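Local coordinates for starch synthase I (PDB 4HLN), which is a starch synthase, a plant enzyme with the two-domain GT-B architecture found in many glycosyltransferases and several glucose units bound at its surface, at residues T404-L409 with M535-V540; G433-E438 with D469-M474; L518-R523 with L529-A534; R584-T589 with P595-L600. All coordinates share one frame; numbering follows the deposited sequence.

Contact 1 of 4, residues T404-L409 with M535-V540; sequences TTDKCL and MQYGTV
Tyr537 reaches across to Asp406 with its phenol, and this ring is the larger part of a small buried interface in which Leu409 is the third participant. The Tyr537 OH donates to Asp406 OD2 at 2.7 Å. The acceptor lies at the ring edge, near the ring plane, whereas the phenol meets the carboxylate on its anti side, 28° out of its plane; the carboxylate and ring planes are 83° apart. Asp406 holds CG anti to its own nitrogen (chi1 -165°), which carries the carboxylate toward the phenol. Its other oxygen serves the loop itself: Cys408 N donates to Asp406 OD1 at 2.8 Å, the signature of an Asx turn, and Leu409 N reaches Asp406 O at 3.3 Å across a type I beta turn. That turn brings Leu409 back beside the ring, where Leu409 CD1 lies 4.2 Å from Tyr537 CE2, obliquely placed. On the other side, Tyr537 is the first residue to leave the helical conformation after helix 529-536, whose end is closed by a Schellman motif with Gly538 at positive phi. Asp406 OD2 is also hydrogen-bonded to His509 ND1 of helix 505-514. With both carboxylate oxygens engaged at a buried site, Asp406 probably remains ionised, and one side chain ties its own turn, the tyrosine at the helix terminus and a third element together.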
# COMPACT_ATOMS: atom_id res chain seq x y z
N THR A 404 -12.81 -11.21 -19.50
CA THR A 404 -12.93 -11.73 -20.85
C THR A 404 -12.25 -13.09 -21.00
O THR A 404 -12.56 -13.86 -21.91
CB THR A 404 -12.42 -10.73 -21.91
OG1 THR A 404 -12.92 -9.42 -21.61
CG2 THR A 404 -12.95 -11.14 -23.29
N THR A 405 -11.34 -13.41 -20.09
CA THR A 405 -10.62 -14.68 -20.21
C THR A 405 -10.62 -15.52 -18.95
O THR A 405 -10.15 -16.66 -18.96
CB THR A 405 -9.17 -14.43 -20.59
OG1 THR A 405 -8.53 -13.72 -19.53
CG2 THR A 405 -9.13 -13.62 -21.87
N ASP A 406 -11.14 -14.97 -17.87
CA ASP A 406 -11.04 -15.62 -16.57
C ASP A 406 -11.52 -17.07 -16.60
O ASP A 406 -12.71 -17.34 -16.79
CB ASP A 406 -11.82 -14.82 -15.53
CG ASP A 406 -11.48 -15.24 -14.12
OD1 ASP A 406 -11.05 -16.40 -13.93
OD2 ASP A 406 -11.63 -14.40 -13.21
N LYS A 407 -10.59 -17.99 -16.41
CA LYS A 407 -10.91 -19.41 -16.46
C LYS A 407 -11.84 -19.84 -15.33
O LYS A 407 -12.52 -20.85 -15.44
CB LYS A 407 -9.63 -20.24 -16.43
CG LYS A 407 -8.94 -20.33 -17.78
CD LYS A 407 -7.57 -20.97 -17.67
CE LYS A 407 -7.08 -21.46 -19.02
NZ LYS A 407 -7.89 -22.62 -19.51
N CYS A 408 -11.87 -19.05 -14.26
CA CYS A 408 -12.65 -19.42 -13.08
C CYS A 408 -14.16 -19.11 -13.23
O CYS A 408 -15.00 -19.58 -12.44
CB CYS A 408 -12.08 -18.73 -11.83
SG CYS A 408 -10.39 -19.22 -11.34
N LEU A 409 -14.51 -18.32 -14.25
CA LEU A 409 -15.89 -17.90 -14.48
C LEU A 409 -16.68 -18.79 -15.44
O LEU A 409 -16.17 -19.21 -16.46
CB LEU A 409 -15.90 -16.51 -15.08
CG LEU A 409 -15.23 -15.39 -14.34
CD1 LEU A 409 -15.74 -14.10 -14.96
CD2 LEU A 409 -15.57 -15.49 -12.86
N MET A 535 -13.60 -2.92 -10.06
CA MET A 535 -13.66 -2.04 -11.22
C MET A 535 -13.31 -2.80 -12.50
O MET A 535 -13.99 -2.68 -13.51
CB MET A 535 -12.73 -0.85 -11.01
CG MET A 535 -13.36 0.29 -10.17
SD MET A 535 -12.19 1.56 -9.63
CE MET A 535 -11.89 2.46 -11.14
N GLN A 536 -12.26 -3.60 -12.43
CA GLN A 536 -11.83 -4.40 -13.57
C GLN A 536 -12.95 -5.30 -14.05
O GLN A 536 -12.98 -5.70 -15.21
CB GLN A 536 -10.60 -5.24 -13.17
CG GLN A 536 -10.10 -6.20 -14.23
CD GLN A 536 -9.45 -5.50 -15.42
OE1 GLN A 536 -9.45 -4.26 -15.53
NE2 GLN A 536 -8.88 -6.30 -16.32
N TYR A 537 -13.87 -5.62 -13.15
CA TYR A 537 -14.93 -6.58 -13.44
C TYR A 537 -16.32 -5.98 -13.57
O TYR A 537 -17.31 -6.71 -13.64
CB TYR A 537 -14.95 -7.65 -12.34
CG TYR A 537 -13.99 -8.76 -12.60
CD1 TYR A 537 -12.63 -8.51 -12.64
CD2 TYR A 537 -14.42 -10.06 -12.81
CE1 TYR A 537 -11.73 -9.51 -12.89
CE2 TYR A 537 -13.52 -11.08 -13.06
CZ TYR A 537 -12.18 -10.79 -13.10
OH TYR A 537 -11.24 -11.77 -13.34
N GLY A 538 -16.40 -4.65 -13.59
CA GLY A 538 -17.70 -3.99 -13.67
C GLY A 538 -18.52 -4.17 -12.41
O GLY A 538 -19.75 -4.07 -12.42
N THR A 539 -17.84 -4.46 -11.31
CA THR A 539 -18.50 -4.53 -10.03
C THR A 539 -18.21 -3.23 -9.30
O THR A 539 -17.06 -2.87 -9.08
CB THR A 539 -18.01 -5.72 -9.22
OG1 THR A 539 -18.23 -6.91 -9.98
CG2 THR A 539 -18.76 -5.82 -7.88
N VAL A 540 -19.27 -2.51 -8.96
CA VAL A 540 -19.14 -1.18 -8.41
C VAL A 540 -18.72 -1.25 -6.95
O VAL A 540 -19.38 -1.88 -6.13
CB VAL A 540 -20.42 -0.35 -8.56
CG1 VAL A 540 -20.28 0.96 -7.84
CG2 VAL A 540 -20.70 -0.10 -10.02

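Contact 2 of 4, residues G433-E438 with D469-M474; sequences GLPVRE and DVQFVM
Leu434, Pro435 and Arg437 meet Asp469 and Gln471 at the entrance to strand 471-476, an inner strand of the six-stranded parallel sheet in the Rossmann-like domain of this glycosyltransferase. The loop 433-438 follows helix 419-432, whose end is a Schellman motif at Gly433. Leu434 comes first: its CD1 lies 3.7 Å from Gln471 OE1, the two side chains running past each other in opposite directions. Pro435 follows and is used twice. Its ring CG packs 3.4 Å from Gln471 NE2, while its carbonyl O accepts a bond from the same NE2 at 3.0 Å, with an N-H...O angle of 162° and the donor in the carbonyl plane on a lone pair. Gln471 OE1 is held in turn by Gln429 of helix 419-432, so both ends of the amide are engaged, which probably fixes its rotation. Val436 then sits at the centre of an inverse gamma turn, closed by a weak bond from Arg437 N to Pro435 O. Arg437, bent at chi3 (40°), lays its guanidinium nearly coplanar with the carboxylate of Asp469, 17° between the planes, in an end-on salt bridge; Arg437 NH2 also forms a salt bridge with Asp439. Within the bridge to Asp469, Asp469 OD2 takes both Arg437 NH2 (2.9 Å) and Arg437 NH1 (3.0 Å), while Arg437 NH1 also reaches Asp469 OD1 at 3.0 Å, every oxygen using its syn lone pair.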
# COMPACT_ATOMS: atom_id res chain seq x y z
N GLY A 433 -27.12 -20.84 -3.40
CA GLY A 433 -28.44 -21.25 -2.96
C GLY A 433 -29.38 -20.08 -2.78
O GLY A 433 -30.40 -20.16 -2.09
N LEU A 434 -29.03 -18.96 -3.40
CA LEU A 434 -29.87 -17.79 -3.32
C LEU A 434 -30.97 -17.82 -4.37
O LEU A 434 -30.81 -18.41 -5.44
CB LEU A 434 -29.03 -16.54 -3.50
CG LEU A 434 -28.07 -16.26 -2.35
CD1 LEU A 434 -27.08 -15.19 -2.76
CD2 LEU A 434 -28.85 -15.85 -1.10
N PRO A 435 -32.10 -17.19 -4.04
CA PRO A 435 -33.14 -16.95 -5.05
C PRO A 435 -32.55 -16.30 -6.31
O PRO A 435 -31.94 -15.21 -6.27
CB PRO A 435 -34.12 -16.01 -4.33
CG PRO A 435 -33.44 -15.62 -3.00
CD PRO A 435 -32.52 -16.75 -2.70
N VAL A 436 -32.72 -16.99 -7.44
CA VAL A 436 -32.19 -16.53 -8.71
C VAL A 436 -32.99 -15.36 -9.27
O VAL A 436 -33.84 -15.54 -10.13
CB VAL A 436 -32.13 -17.66 -9.74
CG1 VAL A 436 -31.58 -17.14 -11.08
CG2 VAL A 436 -31.27 -18.80 -9.20
N ARG A 437 -32.70 -14.16 -8.77
CA ARG A 437 -33.41 -12.97 -9.21
C ARG A 437 -32.44 -11.97 -9.82
O ARG A 437 -31.46 -11.53 -9.19
CB ARG A 437 -34.13 -12.34 -8.02
CG ARG A 437 -35.00 -13.30 -7.26
CD ARG A 437 -35.67 -12.58 -6.10
NE ARG A 437 -36.10 -11.24 -6.49
CZ ARG A 437 -36.18 -10.21 -5.65
NH1 ARG A 437 -35.87 -10.37 -4.37
NH2 ARG A 437 -36.58 -9.02 -6.09
N GLU A 438 -32.71 -11.60 -11.07
CA GLU A 438 -31.84 -10.69 -11.80
C GLU A 438 -31.89 -9.27 -11.21
O GLU A 438 -30.92 -8.51 -11.25
CB GLU A 438 -32.24 -10.70 -13.28
CG GLU A 438 -31.53 -9.66 -14.15
CD GLU A 438 -32.15 -8.27 -14.04
OE1 GLU A 438 -33.39 -8.18 -13.88
OE2 GLU A 438 -31.39 -7.27 -14.11
N ASP A 469 -34.59 -5.19 0.30
CA ASP A 469 -34.56 -6.33 -0.60
C ASP A 469 -33.21 -6.40 -1.29
O ASP A 469 -33.00 -5.78 -2.34
CB ASP A 469 -35.67 -6.26 -1.64
CG ASP A 469 -35.74 -7.51 -2.51
OD1 ASP A 469 -35.15 -8.54 -2.09
OD2 ASP A 469 -36.36 -7.47 -3.59
N VAL A 470 -32.29 -7.15 -0.69
CA VAL A 470 -30.95 -7.32 -1.22
C VAL A 470 -30.43 -8.69 -0.83
O VAL A 470 -30.93 -9.33 0.11
CB VAL A 470 -29.95 -6.28 -0.67
CG1 VAL A 470 -30.41 -4.88 -0.99
CG2 VAL A 470 -29.76 -6.45 0.83
N GLN A 471 -29.41 -9.13 -1.56
CA GLN A 471 -28.67 -10.32 -1.17
C GLN A 471 -27.23 -9.91 -0.83
O GLN A 471 -26.69 -8.95 -1.38
CB GLN A 471 -28.71 -11.37 -2.28
CG GLN A 471 -30.06 -11.46 -2.97
CD GLN A 471 -30.11 -12.56 -3.99
OE1 GLN A 471 -29.14 -12.79 -4.73
NE2 GLN A 471 -31.23 -13.27 -4.04
N PHE A 472 -26.62 -10.63 0.09
CA PHE A 472 -25.31 -10.26 0.57
C PHE A 472 -24.48 -11.50 0.84
O PHE A 472 -24.83 -12.33 1.67
CB PHE A 472 -25.42 -9.44 1.85
CG PHE A 472 -24.10 -9.05 2.42
CD1 PHE A 472 -23.56 -7.81 2.14
CD2 PHE A 472 -23.39 -9.93 3.21
CE1 PHE A 472 -22.32 -7.45 2.66
CE2 PHE A 472 -22.15 -9.57 3.73
CZ PHE A 472 -21.62 -8.33 3.45
N VAL A 473 -23.38 -11.64 0.12
CA VAL A 473 -22.51 -12.77 0.36
C VAL A 473 -21.15 -12.26 0.79
O VAL A 473 -20.59 -11.35 0.18
CB VAL A 473 -22.35 -13.66 -0.88
CG1 VAL A 473 -21.99 -12.81 -2.12
CG2 VAL A 473 -21.29 -14.73 -0.63
N MET A 474 -20.63 -12.83 1.86
CA MET A 474 -19.26 -12.52 2.20
C MET A 474 -18.47 -13.81 2.27
O MET A 474 -18.98 -14.83 2.71
CB MET A 474 -19.17 -11.68 3.48
CG MET A 474 -19.63 -12.39 4.73
SD MET A 474 -19.80 -11.24 6.12
CE MET A 474 -18.12 -10.68 6.36

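Contact 3 of 4, residues L518-R523 with L529-A534; sequences LLMPSR and LNQLYA
Leu518 and Met520 pack on Asn530, Gln531 and Ala534 in a buried strand-to-helix contact inside a beta-alpha-beta unit, in which helix 529-536 connects strand 517-520 to its parallel neighbour 540-544. The axes support that reading: strand 518-520 and helix 529-534 run nearly antiparallel, 165° between their directions, and approach to 9.0 Å, a separation filled by side chains. The pairing of nearest residues also runs in opposite senses, Leu518 facing Ala534 and Met520 facing Asn530, one helical turn apart.

Alternation along the strand selects the contributors, for Leu518 and Met520 point toward the helix while Leu519 between them does not reach it. Leu518 is built with CG anti to its nitrogen, and its CD2 branch does the touching: it lies 4.0 Å from Ala534 CB and 3.9 Å from Asn530 O. That carbonyl already accepts the intrahelical bond from Ala534 N, so the methyl merely rests beside it. Farther along the strand the longer Met520 takes over. Its CG sits 3.7 Å from Asn530 CB, and its sulfur passes the same carbon at a similar distance, so that the asparagine contributes its aliphatic root rather than its amide. The contacts crossing between the segments are van der Waals in character throughout, and Met520 further packs on Pro541 and Val543 of the following strand. Bends at both chi2 and chi3 (83° and 57°) turn the end of the thioether toward Gln531, leaving the terminal methyl, Met520 CE, 3.8 Å from both Gln531 N and Gln531 CG.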
# COMPACT_ATOMS: atom_id res chain seq x y z
N LEU A 518 -19.37 -4.39 -4.57
CA LEU A 518 -18.41 -5.00 -3.67
C LEU A 518 -18.11 -4.00 -2.58
O LEU A 518 -17.95 -2.82 -2.84
CB LEU A 518 -17.14 -5.36 -4.42
CG LEU A 518 -16.32 -6.48 -3.78
CD1 LEU A 518 -16.96 -7.82 -4.08
CD2 LEU A 518 -14.89 -6.44 -4.31
N LEU A 519 -18.07 -4.49 -1.35
CA LEU A 519 -17.97 -3.61 -0.19
C LEU A 519 -16.62 -3.74 0.52
O LEU A 519 -16.24 -4.82 0.97
CB LEU A 519 -19.11 -3.92 0.77
CG LEU A 519 -19.14 -3.18 2.10
CD1 LEU A 519 -19.21 -1.69 1.85
CD2 LEU A 519 -20.33 -3.67 2.93
N MET A 520 -15.88 -2.63 0.60
CA MET A 520 -14.60 -2.62 1.29
C MET A 520 -14.59 -1.57 2.40
O MET A 520 -14.22 -0.42 2.18
CB MET A 520 -13.45 -2.37 0.31
CG MET A 520 -13.20 -3.48 -0.71
SD MET A 520 -14.26 -3.44 -2.18
CE MET A 520 -13.92 -1.79 -2.80
N PRO A 521 -15.02 -1.97 3.60
CA PRO A 521 -14.99 -1.07 4.76
C PRO A 521 -13.64 -1.09 5.51
O PRO A 521 -13.62 -1.09 6.74
CB PRO A 521 -16.11 -1.62 5.65
CG PRO A 521 -16.14 -3.08 5.33
CD PRO A 521 -15.75 -3.22 3.87
N SER A 522 -12.54 -1.11 4.77
CA SER A 522 -11.20 -1.14 5.36
C SER A 522 -10.88 0.16 6.07
O SER A 522 -11.25 1.23 5.60
CB SER A 522 -10.15 -1.39 4.28
OG SER A 522 -10.21 -2.71 3.78
N ARG A 523 -10.16 0.04 7.19
CA ARG A 523 -9.85 1.18 8.07
C ARG A 523 -8.71 2.06 7.60
O ARG A 523 -8.71 3.26 7.83
CB ARG A 523 -9.47 0.67 9.45
CG ARG A 523 -10.46 -0.26 10.03
CD ARG A 523 -10.16 -0.54 11.47
NE ARG A 523 -11.36 -1.08 12.08
CZ ARG A 523 -12.30 -0.32 12.63
NH1 ARG A 523 -12.14 1.01 12.65
NH2 ARG A 523 -13.38 -0.87 13.16
N LEU A 529 -6.59 -3.71 -3.13
CA LEU A 529 -6.71 -4.33 -4.43
C LEU A 529 -8.14 -4.66 -4.78
O LEU A 529 -8.49 -4.74 -5.96
CB LEU A 529 -5.82 -5.57 -4.53
CG LEU A 529 -4.33 -5.22 -4.47
CD1 LEU A 529 -3.43 -6.41 -4.75
CD2 LEU A 529 -4.02 -4.11 -5.46
N ASN A 530 -8.98 -4.84 -3.77
CA ASN A 530 -10.35 -5.24 -4.07
C ASN A 530 -11.10 -4.22 -4.94
O ASN A 530 -11.83 -4.63 -5.85
CB ASN A 530 -11.12 -5.64 -2.80
CG ASN A 530 -10.73 -7.03 -2.30
OD1 ASN A 530 -9.65 -7.53 -2.61
ND2 ASN A 530 -11.61 -7.66 -1.52
N GLN A 531 -10.89 -2.93 -4.70
CA GLN A 531 -11.34 -1.85 -5.60
C GLN A 531 -11.06 -2.17 -7.07
O GLN A 531 -11.94 -2.13 -7.92
CB GLN A 531 -10.58 -0.55 -5.34
CG GLN A 531 -10.88 0.12 -4.06
CD GLN A 531 -9.92 -0.28 -2.97
OE1 GLN A 531 -9.81 -1.46 -2.61
NE2 GLN A 531 -9.23 0.71 -2.42
N LEU A 532 -9.78 -2.44 -7.34
CA LEU A 532 -9.30 -2.59 -8.70
C LEU A 532 -9.95 -3.80 -9.37
O LEU A 532 -10.41 -3.71 -10.51
CB LEU A 532 -7.77 -2.71 -8.70
CG LEU A 532 -7.06 -1.71 -7.77
CD1 LEU A 532 -5.57 -1.67 -8.04
CD2 LEU A 532 -7.65 -0.31 -7.96
N TYR A 533 -9.98 -4.92 -8.65
CA TYR A 533 -10.65 -6.12 -9.16
C TYR A 533 -12.12 -5.82 -9.45
O TYR A 533 -12.64 -6.16 -10.52
CB TYR A 533 -10.57 -7.24 -8.14
CG TYR A 533 -9.16 -7.67 -7.78
CD1 TYR A 533 -8.16 -7.70 -8.73
CD2 TYR A 533 -8.85 -8.05 -6.48
CE1 TYR A 533 -6.87 -8.10 -8.39
CE2 TYR A 533 -7.58 -8.45 -6.14
CZ TYR A 533 -6.60 -8.47 -7.09
OH TYR A 533 -5.34 -8.87 -6.74
N ALA A 534 -12.79 -5.18 -8.50
CA ALA A 534 -14.18 -4.82 -8.68
C ALA A 534 -14.34 -4.03 -9.97
O ALA A 534 -15.09 -4.42 -10.86
CB ALA A 534 -14.69 -4.01 -7.50

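Contact 4 of 4, residues R584-T589 with P595-L600. With GLC (alpha-D-glucopyranose), chain B.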
# COMPACT_ATOMS: atom_id res chain seq x y z
N ARG A 584 -27.23 2.38 0.47
CA ARG A 584 -28.56 2.70 -0.01
C ARG A 584 -28.48 3.60 -1.22
O ARG A 584 -29.24 3.43 -2.18
CB ARG A 584 -29.39 3.33 1.09
CG ARG A 584 -29.83 2.32 2.12
CD ARG A 584 -30.70 2.98 3.16
NE ARG A 584 -30.96 2.09 4.28
CZ ARG A 584 -30.42 2.24 5.49
NH1 ARG A 584 -29.60 3.27 5.73
NH2 ARG A 584 -30.71 1.37 6.46
N THR A 585 -27.56 4.55 -1.20
CA THR A 585 -27.39 5.43 -2.34
C THR A 585 -27.06 4.63 -3.60
O THR A 585 -27.61 4.88 -4.67
CB THR A 585 -26.30 6.46 -2.07
OG1 THR A 585 -26.65 7.21 -0.90
CG2 THR A 585 -26.14 7.39 -3.26
N ALA A 586 -26.17 3.65 -3.46
CA ALA A 586 -25.75 2.87 -4.62
C ALA A 586 -26.89 1.95 -5.06
O ALA A 586 -27.17 1.83 -6.25
CB ALA A 586 -24.49 2.07 -4.30
N ILE A 587 -27.54 1.32 -4.09
CA ILE A 587 -28.66 0.43 -4.38
C ILE A 587 -29.76 1.11 -5.17
O ILE A 587 -30.30 0.54 -6.12
CB ILE A 587 -29.24 -0.15 -3.09
CG1 ILE A 587 -28.27 -1.16 -2.48
CG2 ILE A 587 -30.56 -0.83 -3.38
CD1 ILE A 587 -28.79 -1.84 -1.24
N SER A 588 -30.10 2.33 -4.78
CA SER A 588 -31.12 3.11 -5.48
C SER A 588 -30.72 3.29 -6.93
O SER A 588 -31.47 2.96 -7.85
CB SER A 588 -31.29 4.47 -4.82
OG SER A 588 -31.77 4.32 -3.50
N THR A 589 -29.52 3.83 -7.14
CA THR A 589 -28.97 4.00 -8.47
C THR A 589 -29.05 2.71 -9.29
O THR A 589 -29.32 2.74 -10.49
CB THR A 589 -27.51 4.42 -8.35
OG1 THR A 589 -27.40 5.48 -7.40
CG2 THR A 589 -26.97 4.86 -9.71
N PRO A 595 -29.24 2.96 -16.71
CA PRO A 595 -28.34 3.61 -17.67
C PRO A 595 -27.16 4.30 -16.97
O PRO A 595 -26.05 4.26 -17.49
CB PRO A 595 -29.24 4.64 -18.37
CG PRO A 595 -30.42 4.81 -17.46
CD PRO A 595 -30.62 3.47 -16.83
N SER A 596 -27.40 4.92 -15.82
CA SER A 596 -26.32 5.50 -15.02
C SER A 596 -25.40 4.42 -14.45
O SER A 596 -24.18 4.56 -14.47
CB SER A 596 -26.88 6.35 -13.88
OG SER A 596 -27.43 7.56 -14.36
N TRP A 597 -26.00 3.36 -13.92
CA TRP A 597 -25.24 2.23 -13.41
C TRP A 597 -24.27 1.70 -14.46
O TRP A 597 -23.06 1.62 -14.23
CB TRP A 597 -26.18 1.12 -12.95
CG TRP A 597 -25.50 0.11 -12.10
CD1 TRP A 597 -25.06 -1.13 -12.49
CD2 TRP A 597 -25.15 0.25 -10.73
NE1 TRP A 597 -24.46 -1.77 -11.42
CE2 TRP A 597 -24.50 -0.94 -10.33
CE3 TRP A 597 -25.31 1.27 -9.79
CZ2 TRP A 597 -24.02 -1.14 -9.05
CZ3 TRP A 597 -24.83 1.08 -8.51
CH2 TRP A 597 -24.20 -0.12 -8.15
N GLU A 598 -24.80 1.35 -15.63
CA GLU A 598 -23.98 0.91 -16.75
C GLU A 598 -22.76 1.81 -16.95
O GLU A 598 -21.68 1.34 -17.29
CB GLU A 598 -24.79 0.85 -18.04
CG GLU A 598 -25.60 -0.43 -18.23
CD GLU A 598 -25.31 -1.14 -19.56
OE1 GLU A 598 -24.54 -0.59 -20.38
OE2 GLU A 598 -25.86 -2.25 -19.78
N GLY A 599 -22.94 3.11 -16.76
CA GLY A 599 -21.83 4.04 -16.92
C GLY A 599 -20.79 3.85 -15.85
O GLY A 599 -19.58 3.86 -16.13
N LEU A 600 -21.23 3.69 -14.60
CA LEU A 600 -20.31 3.48 -13.50
C LEU A 600 -19.44 2.25 -13.74
O LEU A 600 -18.24 2.24 -13.44
CB LEU A 600 -21.07 3.35 -12.19
CG LEU A 600 -21.35 4.68 -11.50
CD1 LEU A 600 -22.51 4.55 -10.53
CD2 LEU A 600 -20.10 5.21 -10.79
C1 GLC B . -29.85 10.29 -10.31
C2 GLC B . -29.35 9.79 -11.66
C3 GLC B . -29.06 10.92 -12.65
C4 GLC B . -30.22 11.90 -12.79
C5 GLC B . -31.10 12.00 -11.53
C6 GLC B . -32.55 12.15 -11.99
O2 GLC B . -28.24 8.95 -11.48
O3 GLC B . -28.83 10.35 -13.92
O4 GLC B . -29.77 13.22 -13.15
O5 GLC B . -31.08 10.93 -10.60
O6 GLC B . -33.38 11.26 -11.28
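Trp597 and Thr589 cross at about a right angle, with the threonine methyl at the edge of the indole: Thr589 CG2 is 4.0 Å from Trp597 CE3 and lies near the ring plane. The CB of Trp597 does not itself aim at the opposing helix; it is the chi1 of -165°, placing CG opposite the backbone nitrogen, that brings the six-membered ring across. The far corner of that ring reaches a backbone group, Trp597 CZ3 lying 3.3 Å from Ala586 O, with Ala586 CB at 4.3 Å completing the apolar patch. Beyond these segments, Phe590 meets the indole edge-to-face. Consecutive helices 576-592 and 594-606 meet at a corner, their local axes 116° apart and 10.3 Å at closest approach, and the corner forms part of a glycan pocket. Thr589 OG1 faces back along its own helix, donating to Thr585 O at 2.8 Å, and makes a weak hydrogen bond to a second glucose. Ser596 points its CB toward helix 576-592, yet its hydroxyl serves the sugar: O2 of the alpha-D-glucopyranose donates to Ser596 OG at 3.3 Å. Glu564 OE1 is hydrogen-bonded both to that serine hydroxyl and to the glucose, which His593 NE2 also binds.

How the contacts relate
All four contacts belong to one half of the molecule, built round the six-stranded parallel sheet. Contact 2 holds its inner strand 471-476 and contact 3 its strand 517-520, and Phe472 packs on Leu519 between them, their centres 19 Å apart. Contact 1 begins earliest in sequence and spans contacts 2 and 3, which follow one another within it; contact 4 comes last. Contacts 1 and 3 share helix 529-536, with centres 14 Å apart. Val540, at the end of contact 1, packs on Trp597 of contact 4, and Val470 of contact 2 on Ile587. Contacts 3 and 4 stay about 7 Å apart at their nearest atoms. Contact 4 supplies part of the glycan pocket, and Trp597 packs its helix 594-606 on the sheet.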